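Local coordinates for protein isoprenyl transferase (Campylobacter jejuni, PDB 3UGS) that probably condenses isopentenyl diphosphate with allylic diphosphates to build undecaprenyl diphosphate, working as a magnesium-dependent homodimer, at residues 53-58 with 183-188. Sequence-based numbering, arbitrary orientation.
Sequences NLSLFA and NFLLWQ. With FFT ((2Z,6Z)-3,7,11-trimethyldodeca-2,6,10-trien-1-yl dihydrogen phosphate), chain C.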
ATOM      1  N   ASN A  53     -10.520 -16.165   2.430  1.00 27.01           N
ATOM      2  CA  ASN A  53      -9.670 -15.816   1.285  1.00 25.72           C
ATOM      3  C   ASN A  53      -8.218 -15.747   1.657  1.00 25.62           C
ATOM      4  O   ASN A  53      -7.851 -15.094   2.638  1.00 25.48           O
ATOM      5  CB  ASN A  53     -10.040 -14.476   0.661  1.00 25.58           C
ATOM      6  CG  ASN A  53     -11.177 -14.584  -0.304  1.00 25.51           C
ATOM      7  OD1 ASN A  53     -10.945 -14.587  -1.533  1.00 27.95           O
ATOM      8  ND2 ASN A  53     -12.399 -14.697   0.218  1.00 19.73           N
ATOM      9  N   LEU A  54      -7.431 -16.422   0.836  1.00 23.27           N
ATOM     10  CA  LEU A  54      -5.990 -16.469   0.973  1.00 25.35           C
ATOM     11  C   LEU A  54      -5.351 -16.069  -0.337  1.00 26.41           C
ATOM     12  O   LEU A  54      -5.543 -16.711  -1.374  1.00 27.40           O
ATOM     13  CB  LEU A  54      -5.499 -17.844   1.414  1.00 24.99           C
ATOM     14  CG  LEU A  54      -3.990 -18.040   1.423  1.00 24.23           C
ATOM     15  CD1 LEU A  54      -3.317 -17.284   2.563  1.00 23.52           C
ATOM     16  CD2 LEU A  54      -3.687 -19.551   1.475  1.00 24.10           C
ATOM     17  N   SER A  55      -4.576 -15.000  -0.253  1.00 24.69           N
ATOM     18  CA  SER A  55      -4.009 -14.376  -1.430  1.00 23.20           C
ATOM     19  C   SER A  55      -2.520 -14.512  -1.424  1.00 24.00           C
ATOM     20  O   SER A  55      -1.844 -14.174  -0.458  1.00 23.10           O
ATOM     21  CB  SER A  55      -4.426 -12.923  -1.565  1.00 23.89           C
ATOM     22  OG  SER A  55      -5.802 -12.822  -1.958  1.00 23.19           O
ATOM     23  N   LEU A  56      -2.030 -15.045  -2.542  1.00 24.77           N
ATOM     24  CA  LEU A  56      -0.589 -15.370  -2.700  1.00 26.52           C
ATOM     25  C   LEU A  56      -0.007 -14.695  -3.907  1.00 25.72           C
ATOM     26  O   LEU A  56      -0.665 -14.584  -4.896  1.00 25.92           O
ATOM     27  CB  LEU A  56      -0.325 -16.888  -2.794  1.00 26.45           C
ATOM     28  CG  LEU A  56      -1.038 -17.725  -1.716  1.00 27.52           C
ATOM     29  CD1 LEU A  56      -0.886 -19.202  -2.072  1.00 27.85           C
ATOM     30  CD2 LEU A  56      -0.545 -17.401  -0.279  1.00 26.66           C
ATOM     31  N   PHE A  57       1.240 -14.271  -3.782  1.00 24.89           N
ATOM     32  CA  PHE A  57       1.942 -13.529  -4.816  1.00 24.85           C
ATOM     33  C   PHE A  57       2.968 -14.401  -5.497  1.00 25.31           C
ATOM     34  O   PHE A  57       4.002 -14.694  -4.957  1.00 26.06           O
ATOM     35  CB  PHE A  57       2.651 -12.272  -4.266  1.00 26.13           C
ATOM     36  CG  PHE A  57       2.789 -11.149  -5.278  1.00 25.21           C
ATOM     37  CD1 PHE A  57       2.486 -11.340  -6.623  1.00 25.68           C
ATOM     38  CD2 PHE A  57       3.206  -9.898  -4.881  1.00 24.46           C
ATOM     39  CE1 PHE A  57       2.592 -10.287  -7.527  1.00 24.79           C
ATOM     40  CE2 PHE A  57       3.307  -8.857  -5.779  1.00 23.35           C
ATOM     41  CZ  PHE A  57       3.007  -9.053  -7.095  1.00 23.62           C
ATOM     42  N   ALA A  58       2.687 -14.756  -6.730  1.00 26.71           N
ATOM     43  CA  ALA A  58       3.584 -15.659  -7.488  1.00 26.94           C
ATOM     44  C   ALA A  58       4.562 -14.912  -8.386  1.00 27.27           C
ATOM     45  O   ALA A  58       5.766 -15.091  -8.299  1.00 26.60           O
ATOM     46  CB  ALA A  58       2.765 -16.643  -8.309  1.00 26.82           C
ATOM     47  N   ASN A 183       4.022  -3.702  -5.165  1.00 21.58           N
ATOM     48  CA  ASN A 183       2.897  -3.673  -6.151  1.00 21.04           C
ATOM     49  C   ASN A 183       1.853  -4.769  -5.924  1.00 21.19           C
ATOM     50  O   ASN A 183       1.214  -5.266  -6.853  1.00 18.77           O
ATOM     51  CB  ASN A 183       3.428  -3.772  -7.583  1.00 21.84           C
ATOM     52  CG  ASN A 183       2.560  -3.028  -8.598  1.00 21.74           C
ATOM     53  OD1 ASN A 183       1.644  -2.305  -8.228  1.00 21.98           O
ATOM     54  ND2 ASN A 183       2.845  -3.214  -9.881  1.00 21.13           N
ATOM     55  N   PHE A 184       1.726  -5.138  -4.654  1.00 21.89           N
ATOM     56  CA  PHE A 184       0.817  -6.210  -4.241  1.00 23.09           C
ATOM     57  C   PHE A 184      -0.441  -5.671  -3.581  1.00 23.17           C
ATOM     58  O   PHE A 184      -0.422  -5.201  -2.444  1.00 24.38           O
ATOM     59  CB  PHE A 184       1.522  -7.244  -3.338  1.00 23.68           C
ATOM     60  CG  PHE A 184       0.745  -8.527  -3.145  1.00 23.74           C
ATOM     61  CD1 PHE A 184       0.111  -9.156  -4.199  1.00 24.17           C
ATOM     62  CD2 PHE A 184       0.666  -9.113  -1.895  1.00 25.81           C
ATOM     63  CE1 PHE A 184      -0.601 -10.331  -4.001  1.00 24.17           C
ATOM     64  CE2 PHE A 184      -0.048 -10.274  -1.688  1.00 24.82           C
ATOM     65  CZ  PHE A 184      -0.678 -10.889  -2.748  1.00 23.82           C
ATOM     66  N   LEU A 185      -1.544  -5.757  -4.321  1.00 22.50           N
ATOM     67  CA  LEU A 185      -2.882  -5.421  -3.762  1.00 20.93           C
ATOM     68  C   LEU A 185      -2.949  -4.063  -3.018  1.00 21.39           C
ATOM     69  O   LEU A 185      -3.538  -3.889  -1.939  1.00 21.55           O
ATOM     70  CB  LEU A 185      -3.292  -6.489  -2.772  1.00 20.89           C
ATOM     71  CG  LEU A 185      -3.387  -7.922  -3.335  1.00 21.61           C
ATOM     72  CD1 LEU A 185      -3.651  -8.899  -2.192  1.00 20.10           C
ATOM     73  CD2 LEU A 185      -4.445  -8.002  -4.448  1.00 20.75           C
ATOM     74  N   LEU A 186      -2.345  -3.074  -3.624  1.00 20.87           N
ATOM     75  CA  LEU A 186      -2.275  -1.731  -2.986  1.00 19.52           C
ATOM     76  C   LEU A 186      -3.651  -1.154  -2.609  1.00 18.96           C
ATOM     77  O   LEU A 186      -3.886  -0.617  -1.522  1.00 19.12           O
ATOM     78  CB  LEU A 186      -1.501  -0.769  -3.863  1.00 18.75           C
ATOM     79  CG  LEU A 186      -0.017  -1.187  -4.057  1.00 19.50           C
ATOM     80  CD1 LEU A 186       0.694  -0.324  -5.133  1.00 19.44           C
ATOM     81  CD2 LEU A 186       0.749  -1.159  -2.730  1.00 17.77           C
ATOM     82  N   TRP A 187      -4.559  -1.226  -3.549  1.00 18.76           N
ATOM     83  CA  TRP A 187      -5.897  -0.647  -3.333  1.00 18.32           C
ATOM     84  C   TRP A 187      -6.610  -1.307  -2.156  1.00 18.24           C
ATOM     85  O   TRP A 187      -7.138  -0.673  -1.236  1.00 18.02           O
ATOM     86  CB  TRP A 187      -6.739  -0.756  -4.586  1.00 18.86           C
ATOM     87  CG  TRP A 187      -8.117  -0.166  -4.455  1.00 18.17           C
ATOM     88  CD1 TRP A 187      -9.214  -0.710  -3.839  1.00 17.81           C
ATOM     89  CD2 TRP A 187      -8.565   1.112  -4.984  1.00 18.63           C
ATOM     90  NE1 TRP A 187     -10.278   0.133  -3.951  1.00 18.71           N
ATOM     91  CE2 TRP A 187      -9.948   1.222  -4.646  1.00 18.25           C
ATOM     92  CE3 TRP A 187      -7.964   2.122  -5.728  1.00 18.30           C
ATOM     93  CZ2 TRP A 187     -10.686   2.293  -5.011  1.00 19.71           C
ATOM     94  CZ3 TRP A 187      -8.691   3.204  -6.063  1.00 19.01           C
ATOM     95  CH2 TRP A 187     -10.044   3.292  -5.728  1.00 20.26           C
ATOM     96  N   GLN A 188      -6.588  -2.617  -2.209  1.00 18.83           N
ATOM     97  CA  GLN A 188      -7.202  -3.491  -1.194  1.00 18.03           C
ATOM     98  C   GLN A 188      -6.582  -3.307   0.220  1.00 18.81           C
ATOM     99  O   GLN A 188      -7.217  -3.504   1.265  1.00 17.10           O
ATOM    100  CB  GLN A 188      -7.125  -4.932  -1.622  1.00 17.74           C
ATOM    101  CG  GLN A 188      -7.915  -5.279  -2.877  1.00 17.35           C
ATOM    102  CD  GLN A 188      -7.039  -5.165  -4.141  1.00 17.37           C
ATOM    103  OE1 GLN A 188      -5.974  -4.552  -4.101  1.00 15.93           O
ATOM    104  NE2 GLN A 188      -7.482  -5.783  -5.255  1.00 16.39           N
TER
HETATM  105  O3  FFT C 401       9.534  -7.357  -2.437  1.00 26.79           O
HETATM  106  P   FFT C 401      10.260  -8.515  -3.068  1.00 28.13           P
HETATM  107  O1  FFT C 401      10.457  -9.667  -2.132  1.00 27.74           O
HETATM  108  O2  FFT C 401      11.474  -8.034  -3.843  1.00 29.08           O
HETATM  109  O   FFT C 401       9.304  -9.150  -4.214  1.00 28.80           O
HETATM  110  C14 FFT C 401       8.120  -9.898  -3.863  1.00 28.73           C
HETATM  111  C13 FFT C 401       7.285 -10.203  -5.086  1.00 28.32           C
HETATM  112  C11 FFT C 401       6.945 -11.439  -5.437  1.00 30.48           C
HETATM  113  C12 FFT C 401       6.132 -11.677  -6.652  1.00 29.77           C
HETATM  114  C10 FFT C 401       7.282 -12.627  -4.577  1.00 35.39           C
HETATM  115  C9  FFT C 401       8.039 -13.680  -5.331  1.00 37.52           C
HETATM  116  C8  FFT C 401       8.619 -14.687  -4.355  1.00 37.69           C
HETATM  117  C6  FFT C 401       8.208 -15.969  -4.333  1.00 38.77           C
HETATM  118  C7  FFT C 401       8.806 -16.978  -3.380  1.00 34.62           C
HETATM  119  C5  FFT C 401       7.131 -16.413  -5.284  1.00 39.02           C
HETATM  120  C4  FFT C 401       7.408 -17.867  -5.588  1.00 42.58           C
HETATM  121  C3  FFT C 401       6.635 -18.355  -6.790  1.00 42.03           C
HETATM  122  C1  FFT C 401       6.485 -19.689  -6.977  1.00 44.90           C
HETATM  123  C2  FFT C 401       7.083 -20.680  -5.992  1.00 39.87           C
HETATM  124  C   FFT C 401       5.705 -20.171  -8.183  1.00 42.92           C
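Phe57, on the parallel-sheet strand 53-60, and Phe184, from the loop between strands 171-175 and 193-197, form an offset stack, ring centroids 4.3 Å apart and planes inclined by 17°. The two side chains run past each other in opposite directions, with CG anti to the backbone N in both (chi1 -151° in Phe57, -166° in Phe184). Phe57 CB stands over the middle of the Phe184 ring, 3.9 Å from its centroid, in a CH-pi contact. At the other end, Phe184 CB comes within 3.4 Å of Phe57 CE2. The opposite face of Phe57 carries the farnesyl monophosphate, whose methyl C12 stands over the ring centre, 3.7 Å from Phe57 CG. Behind Phe184, Leu185 CD1 lies over the rim of the far face and reaches Ser55 CB at 4.1 Å; Ser55 OG turns to His9 and Asn129. Asn183 ND2 is hydrogen-bonded to Glu62, a substrate-binding residue. With no hydrogen bond between the segments, dispersion and hydrophobic burial carry the contact; Phe57 forms an apolar wall of the prenyl pocket and Phe184 backs it from the second shell.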